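Local coordinates for alpha-11 giardin (Giardia intestinalis, PDB 2II2), which binds calcium as an annexin and probably phosphatidylserine, and may help the parasite attach to the intestinal mucosa and keep its ventral disk intact, at residues 7-12 and 30-35; 14-19 and 23-28. All blocks are in the same frame, centred on the assembly; numbering follows the deposited sequence.

Contact 1: 7-12 and 30-35; sequences GDAIPE and SRWSAE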
ATOM      1  N   GLY A   7      27.011  10.385 -14.651  1.00 16.17           N
ATOM      2  CA  GLY A   7      27.598  10.154 -15.962  1.00 15.78           C
ATOM      3  C   GLY A   7      28.052   8.737 -16.217  1.00 15.22           C
ATOM      4  O   GLY A   7      27.901   8.249 -17.326  1.00 16.33           O
ATOM      5  N   ASP A   8      28.639   8.091 -15.207  1.00 14.42           N
ATOM      6  CA  ASP A   8      29.040   6.693 -15.343  1.00 13.27           C
ATOM      7  C   ASP A   8      27.871   5.756 -15.096  1.00 11.95           C
ATOM      8  O   ASP A   8      27.765   4.691 -15.700  1.00 12.71           O
ATOM      9  CB  ASP A   8      30.189   6.345 -14.408  1.00 14.81           C
ATOM     10  CG  ASP A   8      31.435   7.146 -14.707  1.00 18.32           C
ATOM     11  OD1 ASP A   8      31.773   7.301 -15.905  1.00 20.58           O
ATOM     12  OD2 ASP A   8      32.058   7.640 -13.740  1.00 22.13           O
ATOM     13  N   ALA A   9      26.988   6.161 -14.197  1.00 12.02           N
ATOM     14  CA  ALA A   9      25.875   5.314 -13.830  1.00 11.28           C
ATOM     15  C   ALA A   9      24.856   5.111 -14.949  1.00 10.94           C
ATOM     16  O   ALA A   9      24.251   4.056 -15.022  1.00 10.84           O
ATOM     17  CB  ALA A   9      25.212   5.874 -12.610  1.00 12.09           C
ATOM     18  N   ILE A  10      24.693   6.095 -15.833  1.00 11.44           N
ATOM     19  CA  ILE A  10      23.735   5.977 -16.936  1.00 11.66           C
ATOM     20  C   ILE A  10      24.081   4.836 -17.899  1.00 11.42           C
ATOM     21  O   ILE A  10      23.253   3.952 -18.113  1.00 10.93           O
ATOM     22  CB  ILE A  10      23.563   7.335 -17.643  1.00 11.42           C
ATOM     23  CG1 ILE A  10      22.727   8.251 -16.748  1.00 12.93           C
ATOM     24  CG2 ILE A  10      22.889   7.204 -18.975  1.00 12.00           C
ATOM     25  CD1 ILE A  10      22.827   9.695 -17.079  1.00 14.61           C
ATOM     26  N   PRO A  11      25.304   4.838 -18.465  1.00 11.50           N
ATOM     27  CA  PRO A  11      25.652   3.680 -19.298  1.00 11.59           C
ATOM     28  C   PRO A  11      25.671   2.355 -18.518  1.00 10.40           C
ATOM     29  O   PRO A  11      25.371   1.294 -19.069  1.00 11.59           O
ATOM     30  CB  PRO A  11      27.050   4.042 -19.857  1.00 11.44           C
ATOM     31  CG  PRO A  11      27.521   5.156 -19.066  1.00 13.54           C
ATOM     32  CD  PRO A  11      26.360   5.869 -18.466  1.00 12.26           C
ATOM     33  N   GLU A  12      26.051   2.423 -17.245  1.00 10.40           N
ATOM     34  CA  GLU A  12      26.077   1.233 -16.387  1.00 10.91           C
ATOM     35  C   GLU A  12      24.699   0.573 -16.317  1.00  9.68           C
ATOM     36  O   GLU A  12      24.558  -0.639 -16.566  1.00 10.42           O
ATOM     37  CB  GLU A  12      26.569   1.608 -14.986  1.00 11.10           C
ATOM     38  CG  GLU A  12      26.648   0.444 -14.005  1.00 12.59           C
ATOM     39  CD  GLU A  12      27.037   0.866 -12.606  1.00 13.03           C
ATOM     40  OE1 GLU A  12      27.035   2.074 -12.281  1.00 13.73           O
ATOM     41  OE2 GLU A  12      27.332  -0.045 -11.805  1.00 15.91           O
ATOM     42  N   SER A  30      20.124  -0.039  -5.243  1.00 10.01           N
ATOM     43  CA  SER A  30      20.398   0.177  -3.821  1.00 10.98           C
ATOM     44  C   SER A  30      21.246   1.427  -3.543  1.00 11.35           C
ATOM     45  O   SER A  30      21.292   1.931  -2.399  1.00 12.07           O
ATOM     46  CB  SER A  30      21.111  -1.050  -3.232  1.00 12.01           C
ATOM     47  OG  SER A  30      22.503  -1.024  -3.538  1.00 11.49           O
ATOM     48  N   ARG A  31      21.912   1.960  -4.565  1.00 11.08           N
ATOM     49  CA  ARG A  31      22.863   3.040  -4.366  1.00 12.71           C
ATOM     50  C   ARG A  31      22.245   4.393  -4.130  1.00 13.41           C
ATOM     51  O   ARG A  31      22.934   5.279  -3.632  1.00 15.00           O
ATOM     52  CB  ARG A  31      23.772   3.159  -5.592  1.00 13.69           C
ATOM     53  CG  ARG A  31      24.627   1.980  -5.842  1.00 15.57           C
ATOM     54  CD  ARG A  31      25.617   2.328  -6.916  1.00 19.60           C
ATOM     55  NE  ARG A  31      25.896   1.139  -7.685  1.00 21.12           N
ATOM     56  CZ  ARG A  31      26.308   1.156  -8.936  1.00 19.93           C
ATOM     57  NH1 ARG A  31      26.503   2.324  -9.554  1.00 21.51           N
ATOM     58  NH2 ARG A  31      26.527   0.006  -9.553  1.00 23.52           N
ATOM     59  N   TRP A  32      20.969   4.551  -4.476  1.00 13.48           N
ATOM     60  CA  TRP A  32      20.391   5.877  -4.679  1.00 12.54           C
ATOM     61  C   TRP A  32      19.273   6.260  -3.716  1.00 13.39           C
ATOM     62  O   TRP A  32      18.363   5.475  -3.470  1.00 14.36           O
ATOM     63  CB  TRP A  32      19.860   5.980  -6.114  1.00 12.96           C
ATOM     64  CG  TRP A  32      20.813   5.428  -7.133  1.00 11.68           C
ATOM     65  CD1 TRP A  32      20.748   4.206  -7.750  1.00 12.07           C
ATOM     66  CD2 TRP A  32      21.998   6.065  -7.642  1.00 11.25           C
ATOM     67  NE1 TRP A  32      21.811   4.044  -8.602  1.00 12.70           N
ATOM     68  CE2 TRP A  32      22.596   5.168  -8.554  1.00 11.61           C
ATOM     69  CE3 TRP A  32      22.626   7.299  -7.399  1.00 12.40           C
ATOM     70  CZ2 TRP A  32      23.775   5.475  -9.242  1.00 12.72           C
ATOM     71  CZ3 TRP A  32      23.794   7.608  -8.102  1.00 13.56           C
ATOM     72  CH2 TRP A  32      24.353   6.703  -9.008  1.00 13.48           C
ATOM     73  N   SER A  33      19.320   7.501  -3.219  1.00 13.83           N
ATOM     74  CA  SER A  33      18.199   8.065  -2.460  1.00 13.65           C
ATOM     75  C   SER A  33      16.999   8.355  -3.383  1.00 13.20           C
ATOM     76  O   SER A  33      17.141   8.322  -4.615  1.00 13.62           O
ATOM     77  CB  SER A  33      18.634   9.351  -1.788  1.00 14.52           C
ATOM     78  OG  SER A  33      18.841  10.344  -2.767  1.00 14.89           O
ATOM     79  N   ALA A  34      15.830   8.664  -2.809  1.00 13.48           N
ATOM     80  CA  ALA A  34      14.680   9.065  -3.623  1.00 13.53           C
ATOM     81  C   ALA A  34      15.020  10.272  -4.503  1.00 13.47           C
ATOM     82  O   ALA A  34      14.725  10.271  -5.701  1.00 13.12           O
ATOM     83  CB  ALA A  34      13.478   9.353  -2.758  1.00 13.72           C
ATOM     84  N   GLU A  35      15.703  11.263  -3.935  1.00 13.83           N
ATOM     85  CA  GLU A  35      16.049  12.470  -4.676  1.00 14.29           C
ATOM     86  C   GLU A  35      16.980  12.105  -5.839  1.00 13.53           C
ATOM     87  O   GLU A  35      16.835  12.636  -6.953  1.00 13.46           O
ATOM     88  CB  GLU A  35      16.722  13.462  -3.744  1.00 15.49           C
ATOM     89  CG  GLU A  35      17.123  14.753  -4.405  1.00 20.47           C
ATOM     90  CD  GLU A  35      17.883  15.640  -3.455  1.00 24.68           C
ATOM     91  OE1 GLU A  35      17.390  15.830  -2.320  1.00 27.19           O
ATOM     92  OE2 GLU A  35      18.973  16.135  -3.836  1.00 27.03           O
TER

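Contact 2: 14-19 and 23-28; sequences KAILEA and EELVTF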
ATOM      1  N   LYS A  14      22.089   1.207 -18.290  1.00  9.23           N
ATOM      2  CA  LYS A  14      21.575   0.879 -19.613  1.00  9.88           C
ATOM      3  C   LYS A  14      22.043  -0.526 -19.981  1.00  9.81           C
ATOM      4  O   LYS A  14      21.272  -1.347 -20.494  1.00 10.96           O
ATOM      5  CB  LYS A  14      22.018   1.924 -20.641  1.00  9.83           C
ATOM      6  CG  LYS A  14      21.426   1.714 -22.016  1.00 11.94           C
ATOM      7  CD  LYS A  14      21.757   2.895 -22.917  1.00 13.45           C
ATOM      8  CE  LYS A  14      21.079   2.849 -24.271  1.00 15.71           C
ATOM      9  NZ  LYS A  14      21.705   1.835 -25.177  1.00 17.60           N
ATOM     10  N   ALA A  15      23.314  -0.817 -19.676  1.00  9.91           N
ATOM     11  CA  ALA A  15      23.862  -2.131 -19.972  1.00 10.91           C
ATOM     12  C   ALA A  15      23.225  -3.246 -19.127  1.00 10.02           C
ATOM     13  O   ALA A  15      22.987  -4.364 -19.622  1.00 11.53           O
ATOM     14  CB  ALA A  15      25.371  -2.128 -19.805  1.00 11.25           C
ATOM     15  N   ILE A  16      22.998  -2.962 -17.844  1.00  9.74           N
ATOM     16  CA  ILE A  16      22.306  -3.918 -16.964  1.00  9.51           C
ATOM     17  C   ILE A  16      20.933  -4.274 -17.542  1.00 10.00           C
ATOM     18  O   ILE A  16      20.547  -5.447 -17.598  1.00 10.31           O
ATOM     19  CB  ILE A  16      22.150  -3.317 -15.557  1.00 10.34           C
ATOM     20  CG1 ILE A  16      23.493  -3.316 -14.822  1.00 10.57           C
ATOM     21  CG2 ILE A  16      21.131  -4.079 -14.730  1.00 10.51           C
ATOM     22  CD1 ILE A  16      23.497  -2.512 -13.534  1.00 11.40           C
ATOM     23  N   LEU A  17      20.216  -3.241 -17.970  1.00 10.03           N
ATOM     24  CA  LEU A  17      18.885  -3.455 -18.511  1.00 10.36           C
ATOM     25  C   LEU A  17      18.909  -4.225 -19.837  1.00  9.83           C
ATOM     26  O   LEU A  17      18.119  -5.183 -20.033  1.00 10.94           O
ATOM     27  CB  LEU A  17      18.149  -2.110 -18.612  1.00  9.90           C
ATOM     28  CG  LEU A  17      17.767  -1.477 -17.260  1.00  9.87           C
ATOM     29  CD1 LEU A  17      17.269  -0.040 -17.458  1.00 11.36           C
ATOM     30  CD2 LEU A  17      16.734  -2.302 -16.489  1.00 10.69           C
ATOM     31  N   GLU A  18      19.861  -3.847 -20.709  1.00 10.42           N
ATOM     32  CA  GLU A  18      19.990  -4.552 -21.977  1.00 11.96           C
ATOM     33  C   GLU A  18      20.356  -6.025 -21.803  1.00 11.54           C
ATOM     34  O   GLU A  18      20.007  -6.848 -22.645  1.00 13.53           O
ATOM     35  CB  GLU A  18      20.970  -3.821 -22.906  1.00 11.85           C
ATOM     36  CG  GLU A  18      20.388  -2.494 -23.368  1.00 14.39           C
ATOM     37  CD  GLU A  18      21.401  -1.546 -23.990  1.00 16.34           C
ATOM     38  OE1 GLU A  18      22.624  -1.728 -23.817  1.00 16.60           O
ATOM     39  OE2 GLU A  18      20.944  -0.599 -24.660  1.00 16.99           O
ATOM     40  N   ALA A  19      21.058  -6.352 -20.714  1.00 11.33           N
ATOM     41  CA  ALA A  19      21.417  -7.732 -20.407  1.00 11.48           C
ATOM     42  C   ALA A  19      20.304  -8.463 -19.649  1.00 11.14           C
ATOM     43  O   ALA A  19      20.423  -9.675 -19.384  1.00 11.84           O
ATOM     44  CB  ALA A  19      22.711  -7.780 -19.605  1.00 12.03           C
ATOM     45  N   GLU A  23      19.533  -9.390 -11.180  0.50 10.29           N
ATOM     46  CA  GLU A  23      20.349  -9.417  -9.972  0.50 11.39           C
ATOM     47  C   GLU A  23      21.124  -8.106  -9.825  0.50 10.14           C
ATOM     48  O   GLU A  23      21.084  -7.458  -8.778  0.50 10.84           O
ATOM     49  CB  GLU A  23      21.313 -10.612 -10.000  0.50 11.98           C
ATOM     50  CG  GLU A  23      20.640 -11.971  -9.884  0.50 13.51           C
ATOM     51  CD  GLU A  23      21.604 -13.148 -10.033  0.50 14.17           C
ATOM     52  OE1 GLU A  23      22.675 -12.986 -10.652  0.50 17.59           O
ATOM     53  OE2 GLU A  23      21.281 -14.247  -9.528  0.50 16.98           O
ATOM     54  N   GLU A  24      21.815  -7.703 -10.890  1.00  9.70           N
ATOM     55  CA  GLU A  24      22.587  -6.481 -10.846  1.00 10.41           C
ATOM     56  C   GLU A  24      21.704  -5.233 -10.783  1.00  9.84           C
ATOM     57  O   GLU A  24      22.129  -4.201 -10.255  1.00 10.32           O
ATOM     58  CB  GLU A  24      23.567  -6.410 -12.011  1.00 11.31           C
ATOM     59  CG  GLU A  24      24.716  -5.532 -11.628  1.00 16.22           C
ATOM     60  CD  GLU A  24      25.860  -5.547 -12.604  1.00 19.36           C
ATOM     61  OE1 GLU A  24      25.941  -6.458 -13.479  1.00 19.53           O
ATOM     62  OE2 GLU A  24      26.678  -4.617 -12.484  1.00 20.02           O
ATOM     63  N   LEU A  25      20.489  -5.304 -11.327  1.00  9.26           N
ATOM     64  CA  LEU A  25      19.598  -4.163 -11.218  1.00  8.91           C
ATOM     65  C   LEU A  25      19.256  -3.877  -9.762  1.00  9.30           C
ATOM     66  O   LEU A  25      19.124  -2.711  -9.362  1.00  9.52           O
ATOM     67  CB  LEU A  25      18.356  -4.351 -12.079  1.00  9.42           C
ATOM     68  CG  LEU A  25      17.352  -3.201 -12.081  1.00  9.41           C
ATOM     69  CD1 LEU A  25      17.991  -1.918 -12.612  1.00 11.04           C
ATOM     70  CD2 LEU A  25      16.110  -3.551 -12.865  1.00 10.16           C
ATOM     71  N   VAL A  26      19.114  -4.937  -8.977  1.00  8.77           N
ATOM     72  CA  VAL A  26      18.850  -4.749  -7.543  1.00  9.51           C
ATOM     73  C   VAL A  26      19.988  -4.001  -6.848  1.00  8.97           C
ATOM     74  O   VAL A  26      19.761  -3.019  -6.141  1.00  9.98           O
ATOM     75  CB  VAL A  26      18.596  -6.090  -6.842  1.00  9.73           C
ATOM     76  CG1 VAL A  26      18.475  -5.961  -5.344  1.00  9.89           C
ATOM     77  CG2 VAL A  26      17.328  -6.756  -7.388  1.00  9.99           C
ATOM     78  N   THR A  27      21.208  -4.471  -7.052  1.00  9.68           N
ATOM     79  CA  THR A  27      22.340  -3.838  -6.390  1.00 10.14           C
ATOM     80  C   THR A  27      22.566  -2.413  -6.901  1.00  9.48           C
ATOM     81  O   THR A  27      22.917  -1.514  -6.126  1.00 10.73           O
ATOM     82  CB  THR A  27      23.600  -4.703  -6.504  1.00 10.98           C
ATOM     83  OG1 THR A  27      23.951  -4.856  -7.874  1.00 14.14           O
ATOM     84  CG2 THR A  27      23.347  -6.056  -5.906  1.00 13.40           C
ATOM     85  N   PHE A  28      22.377  -2.201  -8.203  1.00  9.88           N
ATOM     86  CA  PHE A  28      22.465  -0.850  -8.748  1.00  8.90           C
ATOM     87  C   PHE A  28      21.467   0.109  -8.081  1.00  9.58           C
ATOM     88  O   PHE A  28      21.792   1.242  -7.691  1.00  9.46           O
ATOM     89  CB  PHE A  28      22.265  -0.862 -10.271  1.00  9.70           C
ATOM     90  CG  PHE A  28      22.293   0.513 -10.879  1.00  9.35           C
ATOM     91  CD1 PHE A  28      23.500   1.097 -11.276  1.00 10.05           C
ATOM     92  CD2 PHE A  28      21.134   1.242 -11.025  1.00  9.27           C
ATOM     93  CE1 PHE A  28      23.520   2.371 -11.825  1.00  9.70           C
ATOM     94  CE2 PHE A  28      21.139   2.521 -11.543  1.00  9.60           C
ATOM     95  CZ  PHE A  28      22.344   3.082 -11.945  1.00 10.71           C
TER

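Contact 1: 7-12 and 30-35
A9 and E12 reach across to W32 and R31 from backbones that stay well apart. The nearest CA atoms, those of A9 and R31, are 10.2 Å from each other. A9 and E12 lie near the N-terminal end of helix 9-18. R31 and W32 belong to the link between helices 22-29 and 34-48. Side chains alone therefore make the contact. E12 and R31 approach from opposite directions and form a two-pronged salt bridge. R31 NH1 donates to E12 OE1 at 2.8 Å, and the bond is nearly straight (165°). E12 OE1 is met on its syn side, with R31 NH1 tilted out of the carboxylate plane, while OE1 lies in the guanidinium plane. R31 NH2 donates to E12 OE2 at 2.4 Å, a distance so short that its exact value is doubtful. The two flat groups are not coplanar, with planes 35° apart. E12 has CG anti to its N (chi1 -180°) and an extended chain, which carries the carboxylate out to R31. In the helical annexin fold this salt bridge ties the start of helix 9-18 to the residues leading into helix 34-48. S33 is the N-cap of helix 34-48: its side chain caps a backbone N, and E36 OE1 accepts from S33 N, as in a capping box. A9 CB lies 3.7 Å from W32 CZ2 and meets the ring obliquely. One face of the W32 ring carries R31 CB, offset toward the rim.

Contact 2: 14-19 and 23-28
I16 CD1 lies oblique to the F28 ring and touches the side chain at its root, 3.9 Å from F28 CB. Outside the two segments the F28 ring meets the W32 ring, with planes about 55° apart, and F28 also packs on W73 of helix 64-73 and on V13 of helix 9-18. The other flat group is the E24 carboxylate. The I16 and E24 side chains cross at about a right angle. Here I16 touches the carbon chain, with CD1 3.8 Å from E24 CG, and also lies near the carboxylate, with CG1 3.9 Å from E24 CD. No hydrogen bond links the segments. I16 covers the most surface in the contact and splits its two branches. CG2, anti to the backbone N, leads to the L25 backbone and sits 3.7 Å from L25 N. The CG1 branch, beside the backbone N (chi1 -74°), carries CD1 to E24 and F28. L17 CD2 meets L25 CD2 at 3.9 Å. L17 continues onto F52, F55 and L56 of helix 52-59, and L25 onto Y65 of helix 64-73. The axes of helices 14-18 and 23-28 approach to 9.4 Å and run nearly antiparallel, at 152°. The L17 side chain lies beside I60, a calcium-binding residue in a structure of this protein; here no calcium is bound. The arrangement is an antiparallel helix-turn-helix hairpin of the annexin fold.

How the contacts relate
From the N terminus the chain runs along helix 9-18, turns, and returns along helix 22-29. Contact 2 closes this short turn and packs the two helices together. The chain then leaves helix 22-29 and passes through the link to helix 34-48, where contact 1 closes the wider loop back onto the start of helix 9-18. Contact 2 is thus nested inside contact 1, and nothing crosses. Their centres are 11 Å apart. They meet at F28, whose CE1 lies 3.6 Å from E12 OE1 and 3.7 Å from A9 O. Both contacts use helix 9-18, so together they tie it to helix 22-29 and to the lead-in of helix 34-48.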